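Local atomic coordinates of major capsid protein (Norovirus Hu/GI.7/TCH-060/USA/2003, PDB entry 4P25), a protein that forms the protruding (P) domain of the norovirus capsid and binds histo-blood group antigens such as Lewis Y, probably serving in attachment to host cells. Residues N16-N20 / Q225-S229; S76-L82 / G141-F145; C107-T113 / S126-Q132; A169-P173 / P210-G214. One frame throughout, in Å; residues are numbered along the deposited sequence.

Overall arrangement
Contacts 2 and 3 belong to one six-stranded antiparallel sheet and touch through Phe145 and Leu80, which pack on Leu128; their centres lie about 11 Å apart. Contact 3 supplies Asp108, His110, Arg127 and Asp129 to the glycan pocket, and contact 4, with its centre about 14 Å from that of contact 3, adds Val212 and Ser213 from a pair of loops. Those two contacts meet where Cys107 packs on Val171. Contact 1 stands apart, its centre about 31 Å from that of contact 2 on the other side of the chain's centre, and it meets the second subunit. Its segments enclose all the others in sequence.

Contact 1 (N16-N20 / Q225-S229); sequences NNLAN and QEFVS
The extended backbone of Leu18-Ala19-Asn20 runs past the first turn of helix 225-234, its nearest alpha carbons being those of Ala19 and Gln225, 5.4 Å apart. Two hydrogen bonds tie Ala19 to the turn. Its carbonyl O accepts from Gln225 N at 2.8 Å, taking up an amide that the first turn of a helix leaves without an intrahelical acceptor. Its own N-H points at Glu226 OE1, 2.8 Å away and nearly straight (167°), and meets this oxygen on the syn side of the carboxylate. Glu226 suits the place because its two oxygens can serve two donors; the bend at chi2 (82°) brings OE1 to Ala19 N. The other oxygen, OE2, is held by Ser60 of the second subunit. This acid thereby links the helix start and the N-terminal segment of one P domain to the second subunit of the dimer. Small Ala19 lets the carboxylate close in, with CB 3.7 Å from Glu226 OE2. Leu18 supplies the apolar part of the contact: its CD2 lies against Glu226 CB at 3.7 Å, while CD1 reaches the edge of the Phe227 ring, near the ring plane, at 3.6 Å from CE1. The two side chains cross at about a right angle. Gln225 CG stands anti to its backbone N (chi1 -175°), and the amide leads away from the loop to the carbonyls of Pro58 and Val59.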
loop_
_atom_site.group_PDB
_atom_site.type_symbol
_atom_site.label_atom_id
_atom_site.label_comp_id
_atom_site.label_asym_id
_atom_site.label_seq_id
_atom_site.Cartn_x
_atom_site.Cartn_y
_atom_site.Cartn_z
ATOM N N ASN A 16 -11.585 6.789 4.509
ATOM C CA ASN A 16 -11.513 6.458 3.088
ATOM C C ASN A 16 -10.129 6.667 2.457
ATOM O O ASN A 16 -9.925 6.340 1.285
ATOM C CB ASN A 16 -12.624 7.143 2.271
ATOM C CG ASN A 16 -12.621 8.653 2.402
ATOM O OD1 ASN A 16 -11.778 9.235 3.078
ATOM N ND2 ASN A 16 -13.576 9.299 1.735
ATOM N N ASN A 17 -9.193 7.209 3.239
ATOM C CA ASN A 17 -7.776 7.265 2.853
ATOM C C ASN A 17 -6.936 6.195 3.568
ATOM O O ASN A 17 -5.706 6.245 3.549
ATOM C CB ASN A 17 -7.170 8.651 3.121
ATOM C CG ASN A 17 -7.408 9.638 1.990
ATOM O OD1 ASN A 17 -7.674 9.253 0.853
ATOM N ND2 ASN A 17 -7.295 10.927 2.302
ATOM N N LEU A 18 -7.603 5.227 4.188
ATOM C CA LEU A 18 -6.910 4.122 4.854
ATOM C C LEU A 18 -7.011 2.832 4.053
ATOM O O LEU A 18 -8.044 2.564 3.432
ATOM C CB LEU A 18 -7.473 3.905 6.259
ATOM C CG LEU A 18 -7.217 5.056 7.231
ATOM C CD1 LEU A 18 -7.838 4.774 8.591
ATOM C CD2 LEU A 18 -5.716 5.294 7.350
ATOM N N ALA A 19 -5.941 2.036 4.072
ATOM C CA ALA A 19 -5.890 0.779 3.330
ATOM C C ALA A 19 -6.445 -0.415 4.106
ATOM O O ALA A 19 -6.319 -0.495 5.325
ATOM C CB ALA A 19 -4.454 0.483 2.888
ATOM N N ASN A 20 -7.051 -1.347 3.382
ATOM C CA ASN A 20 -7.384 -2.647 3.939
ATOM C C ASN A 20 -6.087 -3.378 4.295
ATOM O O ASN A 20 -5.059 -3.223 3.617
ATOM C CB ASN A 20 -8.180 -3.459 2.914
ATOM C CG ASN A 20 -8.993 -4.572 3.548
ATOM O OD1 ASN A 20 -8.453 -5.611 3.951
ATOM N ND2 ASN A 20 -10.310 -4.383 3.599
ATOM N N GLN A 225 -4.635 -0.833 7.590
ATOM C CA GLN A 225 -3.197 -1.105 7.594
ATOM C C GLN A 225 -2.373 0.006 8.242
ATOM O O GLN A 225 -1.407 -0.272 8.954
ATOM C CB GLN A 225 -2.674 -1.391 6.184
ATOM C CG GLN A 225 -1.201 -1.797 6.169
ATOM C CD GLN A 225 -0.945 -3.065 6.957
ATOM O OE1 GLN A 225 -1.799 -3.946 7.025
ATOM N NE2 GLN A 225 0.240 -3.163 7.563
ATOM N N GLU A 226 -2.759 1.256 8.017
ATOM C CA GLU A 226 -2.007 2.367 8.600
ATOM C C GLU A 226 -2.080 2.400 10.130
ATOM O O GLU A 226 -1.185 2.952 10.781
ATOM C CB GLU A 226 -2.430 3.711 7.991
ATOM C CG GLU A 226 -1.965 3.915 6.553
ATOM C CD GLU A 226 -2.866 3.242 5.522
ATOM O OE1 GLU A 226 -3.871 2.613 5.916
ATOM O OE2 GLU A 226 -2.567 3.352 4.315
ATOM N N PHE A 227 -3.129 1.810 10.706
ATOM C CA PHE A 227 -3.185 1.641 12.158
ATOM C C PHE A 227 -2.067 0.703 12.608
ATOM O O PHE A 227 -1.386 0.965 13.596
ATOM C CB PHE A 227 -4.539 1.078 12.613
ATOM C CG PHE A 227 -5.601 2.123 12.840
ATOM C CD1 PHE A 227 -6.009 2.953 11.809
ATOM C CD2 PHE A 227 -6.224 2.242 14.074
ATOM C CE1 PHE A 227 -7.001 3.901 12.011
ATOM C CE2 PHE A 227 -7.217 3.191 14.286
ATOM C CZ PHE A 227 -7.605 4.022 13.251
ATOM N N VAL A 228 -1.887 -0.398 11.880
ATOM C CA VAL A 228 -0.820 -1.345 12.178
ATOM C C VAL A 228 0.555 -0.673 12.160
ATOM O O VAL A 228 1.313 -0.780 13.126
ATOM C CB VAL A 228 -0.832 -2.528 11.190
ATOM C CG1 VAL A 228 0.390 -3.405 11.401
ATOM C CG2 VAL A 228 -2.101 -3.349 11.359
ATOM N N SER A 229 0.881 0.027 11.078
ATOM C CA SER A 229 2.192 0.674 11.011
ATOM C C SER A 229 2.335 1.773 12.065
ATOM O O SER A 229 3.419 1.981 12.602
ATOM C CB SER A 229 2.514 1.193 9.605
ATOM O OG SER A 229 1.544 2.108 9.142
#

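Contact 2 (S76-L82 / G141-F145); sequences SGKGLNL and GSIEF
Phe145 lays its ring beside the backbone of Lys78 and Gly79, with CZ 3.4 Å from Lys78 CB and CE2 3.6 Å from Gly79 O. Lys78 C lies over one ring face, offset toward the rim, and Leu80 CG comes obliquely to CE2 at 3.9 Å, its side chain crossing the ring at about a right angle. The ring is brought here by chi1 of 66°, which sets CG between the backbone N and the carbonyl carbon. On the same apolar side, Leu80 CB approaches Ile143 CG1. Gly79, without a side chain, lets the strands come to 3.9 Å between its CA and Glu144 CA.

The backbones hold these groups in register: Leu80 and Ile143 exchange two hydrogen bonds, Lys78 O accepts from Phe145 N in a straight bond (175°), and Leu82 N donates to Gly141 O at 2.8 Å. Toward the turn, waters supplement the direct bonds. One water bridges Ser76 OG and Glu144 OE1, another gives its protons to Lys78 O and that same OE1, and a third links Lys78 N with Phe145 O. Farther out, Leu128 and Val130 back the Phe145 ring, and strand 66-73 flanks the other edge of strand 78-83. Gly141 and Ser142 face Ala137 as a G1 beta bulge, and strand 142-144 forms an outermost strand, within this chain, of the six-stranded antiparallel sheet that also carries glycan-binding residues.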
loop_
_atom_site.group_PDB
_atom_site.type_symbol
_atom_site.label_atom_id
_atom_site.label_comp_id
_atom_site.label_asym_id
_atom_site.label_seq_id
_atom_site.Cartn_x
_atom_site.Cartn_y
_atom_site.Cartn_z
ATOM N N SER A 76 2.634 -32.854 -11.103
ATOM C CA SER A 76 1.572 -32.559 -12.059
ATOM C C SER A 76 1.783 -31.245 -12.804
ATOM O O SER A 76 1.010 -30.898 -13.697
ATOM C CB SER A 76 0.224 -32.523 -11.342
ATOM O OG SER A 76 0.171 -31.448 -10.422
ATOM N N GLY A 77 2.830 -30.521 -12.436
ATOM C CA GLY A 77 3.075 -29.206 -12.991
ATOM C C GLY A 77 3.927 -28.434 -12.010
ATOM O O GLY A 77 4.761 -29.023 -11.338
ATOM N N LYS A 78 3.692 -27.134 -11.891
ATOM C CA LYS A 78 4.591 -26.259 -11.139
ATOM C C LYS A 78 4.159 -25.935 -9.714
ATOM O O LYS A 78 3.005 -26.120 -9.330
ATOM C CB LYS A 78 4.781 -24.950 -11.896
ATOM C CG LYS A 78 5.382 -25.116 -13.275
ATOM C CD LYS A 78 6.729 -25.793 -13.162
ATOM C CE LYS A 78 7.592 -25.512 -14.368
ATOM N NZ LYS A 78 7.113 -26.229 -15.572
ATOM N N GLY A 79 5.112 -25.429 -8.935
ATOM C CA GLY A 79 4.833 -24.918 -7.606
ATOM C C GLY A 79 5.780 -23.778 -7.289
ATOM O O GLY A 79 6.685 -23.488 -8.075
ATOM N N LEU A 80 5.567 -23.120 -6.154
ATOM C CA LEU A 80 6.491 -22.093 -5.673
ATOM C C LEU A 80 7.132 -22.516 -4.365
ATOM O O LEU A 80 6.435 -22.911 -3.424
ATOM C CB LEU A 80 5.763 -20.765 -5.426
ATOM C CG LEU A 80 5.335 -19.859 -6.573
ATOM C CD1 LEU A 80 4.815 -18.547 -5.986
ATOM C CD2 LEU A 80 6.484 -19.595 -7.537
ATOM N N ASN A 81 8.460 -22.437 -4.308
ATOM C CA ASN A 81 9.170 -22.530 -3.047
ATOM C C ASN A 81 9.252 -21.118 -2.503
ATOM O O ASN A 81 9.963 -20.271 -3.046
ATOM C CB ASN A 81 10.569 -23.119 -3.232
ATOM C CG ASN A 81 10.555 -24.625 -3.438
ATOM O OD1 ASN A 81 11.234 -25.147 -4.322
ATOM N ND2 ASN A 81 9.783 -25.330 -2.618
ATOM N N LEU A 82 8.503 -20.862 -1.441
ATOM C CA LEU A 82 8.284 -19.494 -0.970
ATOM C C LEU A 82 9.523 -18.841 -0.362
ATOM O O LEU A 82 10.352 -19.506 0.256
ATOM C CB LEU A 82 7.137 -19.460 0.042
ATOM C CG LEU A 82 5.771 -19.945 -0.457
ATOM C CD1 LEU A 82 4.729 -19.925 0.662
ATOM C CD2 LEU A 82 5.311 -19.118 -1.659
ATOM N N GLY A 141 6.298 -23.698 3.510
ATOM C CA GLY A 141 6.964 -22.830 2.560
ATOM C C GLY A 141 6.809 -23.245 1.110
ATOM O O GLY A 141 7.655 -22.922 0.282
ATOM N N SER A 142 5.735 -23.962 0.794
ATOM C CA SER A 142 5.468 -24.289 -0.601
ATOM C C SER A 142 3.982 -24.332 -0.921
ATOM O O SER A 142 3.160 -24.742 -0.096
ATOM C CB SER A 142 6.139 -25.606 -1.003
ATOM O OG SER A 142 5.549 -26.708 -0.344
ATOM N N ILE A 143 3.649 -23.888 -2.128
ATOM C CA ILE A 143 2.302 -24.035 -2.660
ATOM C C ILE A 143 2.416 -24.507 -4.096
ATOM O O ILE A 143 3.485 -24.410 -4.704
ATOM C CB ILE A 143 1.509 -22.707 -2.622
ATOM C CG1 ILE A 143 2.197 -21.640 -3.482
ATOM C CG2 ILE A 143 1.306 -22.237 -1.183
ATOM C CD1 ILE A 143 1.464 -20.314 -3.517
ATOM N N GLU A 144 1.329 -25.036 -4.640
ATOM C CA GLU A 144 1.314 -25.395 -6.047
ATOM C C GLU A 144 0.378 -24.470 -6.811
ATOM O O GLU A 144 -0.455 -23.792 -6.215
ATOM C CB GLU A 144 0.943 -26.868 -6.237
ATOM C CG GLU A 144 1.960 -27.800 -5.569
ATOM C CD GLU A 144 1.843 -29.257 -5.998
ATOM O OE1 GLU A 144 1.004 -29.572 -6.865
ATOM O OE2 GLU A 144 2.605 -30.085 -5.454
ATOM N N PHE A 145 0.548 -24.417 -8.127
ATOM C CA PHE A 145 -0.312 -23.589 -8.964
ATOM C C PHE A 145 -0.434 -24.163 -10.365
ATOM O O PHE A 145 0.371 -25.002 -10.786
ATOM C CB PHE A 145 0.207 -22.134 -9.038
ATOM C CG PHE A 145 1.534 -21.988 -9.749
ATOM C CD1 PHE A 145 1.594 -21.870 -11.130
ATOM C CD2 PHE A 145 2.722 -21.954 -9.028
ATOM C CE1 PHE A 145 2.818 -21.742 -11.787
ATOM C CE2 PHE A 145 3.944 -21.821 -9.675
ATOM C CZ PHE A 145 3.990 -21.711 -11.057
HETATM O O HOH W 1 1.545 -31.956 -8.369
HETATM O O HOH W 2 1.098 -26.569 -12.702
HETATM O O HOH W 3 1.475 -28.308 -9.537
#

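Contact 3 (C107-T113 / S126-Q132); sequences CDWHVST and SRLDVKQ. With FUC (alpha-L-fucopyranose), chain E; GAL (beta-D-galactopyranose), chain B.
This beta hairpin, strands 108-115 and 125-130, carries part of the glycan pocket. Asp108 receives Lys131 NZ on the syn lone pairs of both carboxylate oxygens, each 3.0 Å away, and OD2 also accepts the O3 hydroxyl of galactose at 2.7 Å. Ser165 O holds the same lysine. Two residues along the strand, His110 NE2 donates to that O3 (3.1 Å), its ring stacked on Trp161. The antiparallel ladder from Trp109-Val130 to Thr113-Ser126 sets His110, Asp129 and Arg127 on one sheet face. Here Arg127 grips Asp129 side-on, NE to OD1 at 2.8 Å and NH2 to OD2, which fixes the guanidinium; NH2 also lies near O3 of the chain E fucose, a bent, at best weak bond of doubtful length. Asp129 OD1 lies at the His110 ring edge, 2.9 Å from CD2. The opposite face is mostly apolar: Trp109 CB meets Val130 CB. Beyond the ladder, the extended Gln132 chain, CG anti to the carbonyl carbon (chi1 -65°), brings NE2 to Cys107 O at 2.9 Å in a bent bond.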
loop_
_atom_site.group_PDB
_atom_site.type_symbol
_atom_site.label_atom_id
_atom_site.label_comp_id
_atom_site.label_asym_id
_atom_site.label_seq_id
_atom_site.Cartn_x
_atom_site.Cartn_y
_atom_site.Cartn_z
ATOM N N CYS A 107 -10.805 -20.765 -0.640
ATOM C CA CYS A 107 -11.126 -20.318 -1.986
ATOM C C CYS A 107 -9.902 -20.477 -2.871
ATOM O O CYS A 107 -8.784 -20.643 -2.375
ATOM C CB CYS A 107 -11.606 -18.859 -1.988
ATOM S SG CYS A 107 -10.435 -17.643 -1.295
ATOM N N ASP A 108 -10.115 -20.455 -4.181
ATOM C CA ASP A 108 -9.003 -20.357 -5.110
ATOM C C ASP A 108 -8.463 -18.934 -5.114
ATOM O O ASP A 108 -9.223 -17.965 -5.004
ATOM C CB ASP A 108 -9.441 -20.730 -6.524
ATOM C CG ASP A 108 -9.440 -22.229 -6.771
ATOM O OD1 ASP A 108 -9.491 -23.022 -5.804
ATOM O OD2 ASP A 108 -9.408 -22.606 -7.961
ATOM N N TRP A 109 -7.147 -18.814 -5.234
ATOM C CA TRP A 109 -6.499 -17.528 -5.418
ATOM C C TRP A 109 -6.007 -17.393 -6.844
ATOM O O TRP A 109 -5.645 -18.379 -7.481
ATOM C CB TRP A 109 -5.296 -17.384 -4.487
ATOM C CG TRP A 109 -5.632 -17.334 -3.040
ATOM C CD1 TRP A 109 -6.869 -17.192 -2.478
ATOM C CD2 TRP A 109 -4.704 -17.418 -1.958
ATOM N NE1 TRP A 109 -6.762 -17.186 -1.104
ATOM C CE2 TRP A 109 -5.441 -17.325 -0.761
ATOM C CE3 TRP A 109 -3.313 -17.568 -1.884
ATOM C CZ2 TRP A 109 -4.835 -17.374 0.496
ATOM C CZ3 TRP A 109 -2.712 -17.618 -0.639
ATOM C CH2 TRP A 109 -3.471 -17.526 0.535
ATOM N N HIS A 110 -5.984 -16.162 -7.335
ATOM C CA HIS A 110 -5.408 -15.865 -8.630
ATOM C C HIS A 110 -4.451 -14.709 -8.426
ATOM O O HIS A 110 -4.860 -13.591 -8.116
ATOM C CB HIS A 110 -6.524 -15.565 -9.621
ATOM C CG HIS A 110 -7.558 -16.646 -9.666
ATOM N ND1 HIS A 110 -8.750 -16.565 -8.977
ATOM C CD2 HIS A 110 -7.609 -17.804 -10.369
ATOM C CE1 HIS A 110 -9.475 -17.640 -9.230
ATOM N NE2 HIS A 110 -8.806 -18.406 -10.072
ATOM N N VAL A 111 -3.162 -15.014 -8.562
ATOM C CA VAL A 111 -2.092 -14.139 -8.103
ATOM C C VAL A 111 -1.283 -13.691 -9.300
ATOM O O VAL A 111 -0.789 -14.521 -10.066
ATOM C CB VAL A 111 -1.163 -14.904 -7.133
ATOM C CG1 VAL A 111 -0.097 -13.977 -6.558
ATOM C CG2 VAL A 111 -1.971 -15.561 -6.011
ATOM N N SER A 112 -1.150 -12.380 -9.477
ATOM C CA SER A 112 -0.430 -11.853 -10.638
ATOM C C SER A 112 1.020 -11.556 -10.299
ATOM O O SER A 112 1.307 -10.678 -9.478
ATOM C CB SER A 112 -1.109 -10.598 -11.167
ATOM O OG SER A 112 -0.498 -10.198 -12.382
ATOM N N THR A 113 1.934 -12.286 -10.935
ATOM C CA THR A 113 3.359 -12.160 -10.618
ATOM C C THR A 113 4.226 -11.757 -11.810
ATOM O O THR A 113 3.850 -11.949 -12.973
ATOM C CB THR A 113 3.925 -13.471 -10.042
ATOM O OG1 THR A 113 3.897 -14.493 -11.042
ATOM C CG2 THR A 113 3.112 -13.929 -8.852
ATOM N N SER A 126 2.550 -13.319 -15.114
ATOM C CA SER A 126 1.948 -14.647 -15.072
ATOM C C SER A 126 0.841 -14.616 -14.031
ATOM O O SER A 126 0.992 -14.000 -12.970
ATOM C CB SER A 126 2.991 -15.697 -14.680
ATOM O OG SER A 126 4.053 -15.746 -15.616
ATOM N N ARG A 127 -0.282 -15.261 -14.324
ATOM C CA ARG A 127 -1.319 -15.419 -13.318
ATOM C C ARG A 127 -1.213 -16.825 -12.745
ATOM O O ARG A 127 -1.360 -17.821 -13.471
ATOM C CB ARG A 127 -2.714 -15.156 -13.896
ATOM C CG ARG A 127 -3.774 -14.888 -12.819
ATOM C CD ARG A 127 -5.189 -14.897 -13.397
ATOM N NE ARG A 127 -5.581 -16.249 -13.787
ATOM C CZ ARG A 127 -6.493 -16.543 -14.713
ATOM N NH1 ARG A 127 -7.137 -15.582 -15.370
ATOM N NH2 ARG A 127 -6.756 -17.812 -14.989
ATOM N N LEU A 128 -0.915 -16.900 -11.449
ATOM C CA LEU A 128 -0.817 -18.178 -10.755
ATOM C C LEU A 128 -2.160 -18.514 -10.132
ATOM O O LEU A 128 -2.684 -17.756 -9.311
ATOM C CB LEU A 128 0.264 -18.129 -9.680
ATOM C CG LEU A 128 1.607 -17.529 -10.125
ATOM C CD1 LEU A 128 2.643 -17.657 -9.022
ATOM C CD2 LEU A 128 2.108 -18.168 -11.425
ATOM N N ASP A 129 -2.720 -19.644 -10.544
ATOM C CA ASP A 129 -4.011 -20.086 -10.051
ATOM C C ASP A 129 -3.781 -21.141 -8.967
ATOM O O ASP A 129 -3.286 -22.239 -9.228
ATOM C CB ASP A 129 -4.860 -20.584 -11.222
ATOM C CG ASP A 129 -5.011 -19.520 -12.311
ATOM O OD1 ASP A 129 -5.215 -18.335 -11.956
ATOM O OD2 ASP A 129 -4.897 -19.851 -13.511
ATOM N N VAL A 130 -4.121 -20.770 -7.736
ATOM C CA VAL A 130 -3.742 -21.543 -6.557
ATOM C C VAL A 130 -4.962 -22.085 -5.832
ATOM O O VAL A 130 -5.877 -21.325 -5.489
ATOM C CB VAL A 130 -2.953 -20.661 -5.566
ATOM C CG1 VAL A 130 -2.557 -21.457 -4.330
ATOM C CG2 VAL A 130 -1.728 -20.058 -6.247
ATOM N N LYS A 131 -4.973 -23.394 -5.595
ATOM C CA LYS A 131 -6.046 -24.017 -4.826
ATOM C C LYS A 131 -5.581 -24.289 -3.401
ATOM O O LYS A 131 -4.401 -24.566 -3.164
ATOM C CB LYS A 131 -6.510 -25.324 -5.484
ATOM C CG LYS A 131 -6.994 -25.153 -6.915
ATOM C CD LYS A 131 -7.754 -26.380 -7.394
ATOM C CE LYS A 131 -9.158 -26.443 -6.802
ATOM N NZ LYS A 131 -10.091 -25.445 -7.412
ATOM N N GLN A 132 -6.514 -24.203 -2.457
ATOM C CA GLN A 132 -6.216 -24.486 -1.055
ATOM C C GLN A 132 -6.552 -25.934 -0.729
ATOM O O GLN A 132 -7.431 -26.230 0.088
ATOM C CB GLN A 132 -6.944 -23.509 -0.129
ATOM C CG GLN A 132 -6.460 -22.071 -0.307
ATOM C CD GLN A 132 -7.065 -21.102 0.693
ATOM O OE1 GLN A 132 -7.056 -21.347 1.898
ATOM N NE2 GLN A 132 -7.591 -19.988 0.192
HETATM C C1 FUC E . -10.527 -19.730 -12.829
HETATM C C2 FUC E . -9.217 -19.541 -13.577
HETATM C C3 FUC E . -9.363 -20.065 -14.995
HETATM C C4 FUC E . -10.559 -19.403 -15.661
HETATM C C5 FUC E . -11.794 -19.600 -14.797
HETATM C C6 FUC E . -12.995 -18.927 -15.463
HETATM O O2 FUC E . -8.174 -20.261 -12.905
HETATM O O3 FUC E . -8.174 -19.766 -15.741
HETATM O O4 FUC E . -10.303 -18.000 -15.819
HETATM O O5 FUC E . -11.572 -19.016 -13.505
HETATM C C1 GAL B . -12.950 -22.260 -12.390
HETATM C C2 GAL B . -11.886 -21.344 -11.808
HETATM C C3 GAL B . -11.285 -21.988 -10.568
HETATM C C4 GAL B . -12.396 -22.348 -9.595
HETATM C C5 GAL B . -13.431 -23.207 -10.300
HETATM C C6 GAL B . -14.553 -23.562 -9.322
HETATM O O2 GAL B . -10.854 -21.126 -12.782
HETATM O O3 GAL B . -10.378 -21.069 -9.942
HETATM O O4 GAL B . -13.017 -21.147 -9.113
HETATM O O5 GAL B . -13.977 -22.483 -11.412
HETATM O O6 GAL B . -15.337 -24.629 -9.862
HETATM O O HOH W 4 -9.288 -23.945 -3.351
#

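Contact 4 (A169-P173 / P210-G214); sequences ARVDP and PIVSG. With FUC (alpha-L-fucopyranose), chain C.
Val171 and Ile211 make the close-packed half of this contact, Val171 CB lying 3.7 Å from Ile211 CG2 as the two branched side chains pass at an oblique angle. Ile211 serves two neighbours with its two arms. CG2, anti to the backbone N, goes to Val171, while CD1 at the tip of the other arm meets Pro173 CG at 3.9 Å, crossing the ring side chain at about a right angle. Branched and cyclic groups suit this place because they fill it with little loss of freedom, and Val162 and Val219 line the same apolar patch. Its backbone tie is Val171 N to Ser213 O, 2.9 Å long, supported by a CA-H...O contact from Arg170 CA to the same oxygen.

The outer half is looser. Arg170, exposed to solvent, presents the edge of its guanidinium toward Gly214 O, with NE 3.7 Å from that oxygen. Beside the backbone N (chi1 -50°), Ser213 OG is directed to the sugar and makes a weak, 3.3 Å hydrogen bond with O4 of the chain C fucose, which Val212 CG1 also approaches, at 3.4 Å. A water gives protons to Ala169 O at 2.7 Å and to O3 of that fucose. Loop 210-214 thus lends Val212 and the small polar Ser213 to the P-domain glycan pocket, with loop 169-173 packed behind it and reaching the chain C fucose through water.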
loop_
_atom_site.group_PDB
_atom_site.type_symbol
_atom_site.label_atom_id
_atom_site.label_comp_id
_atom_site.label_asym_id
_atom_site.label_seq_id
_atom_site.Cartn_x
_atom_site.Cartn_y
_atom_site.Cartn_z
ATOM N N ALA A 169 -19.986 -23.341 -5.727
ATOM C CA ALA A 169 -19.855 -22.946 -4.328
ATOM C C ALA A 169 -19.668 -21.444 -4.216
ATOM O O ALA A 169 -19.619 -20.735 -5.222
ATOM C CB ALA A 169 -18.702 -23.689 -3.656
ATOM N N ARG A 170 -19.572 -20.948 -2.992
ATOM C CA ARG A 170 -19.412 -19.519 -2.784
ATOM C C ARG A 170 -18.103 -19.227 -2.060
ATOM O O ARG A 170 -17.505 -20.116 -1.457
ATOM C CB ARG A 170 -20.621 -18.943 -2.039
ATOM C CG ARG A 170 -21.904 -18.995 -2.869
ATOM C CD ARG A 170 -23.128 -18.508 -2.107
ATOM N NE ARG A 170 -23.406 -17.090 -2.338
ATOM C CZ ARG A 170 -24.629 -16.566 -2.409
ATOM N NH1 ARG A 170 -25.697 -17.346 -2.273
ATOM N NH2 ARG A 170 -24.787 -15.265 -2.620
ATOM N N VAL A 171 -17.659 -17.977 -2.143
ATOM C CA VAL A 171 -16.475 -17.559 -1.409
ATOM C C VAL A 171 -16.904 -16.803 -0.159
ATOM O O VAL A 171 -17.751 -15.913 -0.225
ATOM C CB VAL A 171 -15.577 -16.650 -2.263
ATOM C CG1 VAL A 171 -14.403 -16.121 -1.445
ATOM C CG2 VAL A 171 -15.086 -17.400 -3.490
ATOM N N ASP A 172 -16.326 -17.176 0.979
ATOM C CA ASP A 172 -16.548 -16.461 2.230
ATOM C C ASP A 172 -15.228 -15.840 2.675
ATOM O O ASP A 172 -14.378 -16.532 3.231
ATOM C CB ASP A 172 -17.055 -17.422 3.308
ATOM C CG ASP A 172 -17.378 -16.723 4.618
ATOM O OD1 ASP A 172 -17.078 -15.519 4.756
ATOM O OD2 ASP A 172 -17.937 -17.382 5.524
ATOM N N PRO A 173 -15.061 -14.526 2.450
ATOM C CA PRO A 173 -13.778 -13.893 2.772
ATOM C C PRO A 173 -13.577 -13.656 4.270
ATOM O O PRO A 173 -12.560 -13.080 4.659
ATOM C CB PRO A 173 -13.861 -12.561 2.025
ATOM C CG PRO A 173 -15.314 -12.235 2.037
ATOM C CD PRO A 173 -16.016 -13.566 1.863
ATOM N N PRO A 210 -12.345 -7.953 -6.120
ATOM C CA PRO A 210 -13.009 -8.930 -6.993
ATOM C C PRO A 210 -13.102 -10.320 -6.368
ATOM O O PRO A 210 -12.171 -11.127 -6.433
ATOM C CB PRO A 210 -12.140 -8.933 -8.257
ATOM C CG PRO A 210 -10.825 -8.397 -7.825
ATOM C CD PRO A 210 -11.097 -7.435 -6.711
ATOM N N ILE A 211 -14.250 -10.570 -5.751
ATOM C CA ILE A 211 -14.596 -11.870 -5.216
ATOM C C ILE A 211 -15.636 -12.442 -6.154
ATOM O O ILE A 211 -16.760 -11.944 -6.226
ATOM C CB ILE A 211 -15.210 -11.740 -3.819
ATOM C CG1 ILE A 211 -14.194 -11.130 -2.851
ATOM C CG2 ILE A 211 -15.713 -13.088 -3.317
ATOM C CD1 ILE A 211 -14.791 -10.754 -1.525
ATOM N N VAL A 212 -15.258 -13.470 -6.897
ATOM C CA VAL A 212 -16.185 -14.067 -7.840
ATOM C C VAL A 212 -17.042 -15.095 -7.113
ATOM O O VAL A 212 -16.516 -15.990 -6.450
ATOM C CB VAL A 212 -15.445 -14.701 -9.029
ATOM C CG1 VAL A 212 -16.422 -15.395 -9.959
ATOM C CG2 VAL A 212 -14.659 -13.630 -9.778
ATOM N N SER A 213 -18.358 -14.930 -7.214
ATOM C CA SER A 213 -19.318 -15.801 -6.537
ATOM C C SER A 213 -19.173 -15.706 -5.023
ATOM O O SER A 213 -19.122 -16.722 -4.322
ATOM C CB SER A 213 -19.174 -17.257 -6.998
ATOM O OG SER A 213 -19.176 -17.356 -8.413
ATOM N N GLY A 214 -19.098 -14.477 -4.522
ATOM C CA GLY A 214 -19.036 -14.247 -3.092
ATOM C C GLY A 214 -20.397 -14.383 -2.440
ATOM O O GLY A 214 -20.517 -14.954 -1.358
HETATM C C1 FUC C . -17.153 -20.796 -13.406
HETATM C C2 FUC C . -18.216 -20.857 -12.323
HETATM C C3 FUC C . -17.549 -20.994 -10.964
HETATM C C4 FUC C . -16.538 -19.873 -10.780
HETATM C C5 FUC C . -15.569 -19.867 -11.950
HETATM C C6 FUC C . -14.556 -18.734 -11.769
HETATM O O2 FUC C . -19.070 -21.987 -12.553
HETATM O O3 FUC C . -18.542 -20.917 -9.932
HETATM O O4 FUC C . -17.225 -18.615 -10.720
HETATM O O5 FUC C . -16.295 -19.670 -13.172
HETATM O O HOH W 5 -20.123 -20.637 -7.857
#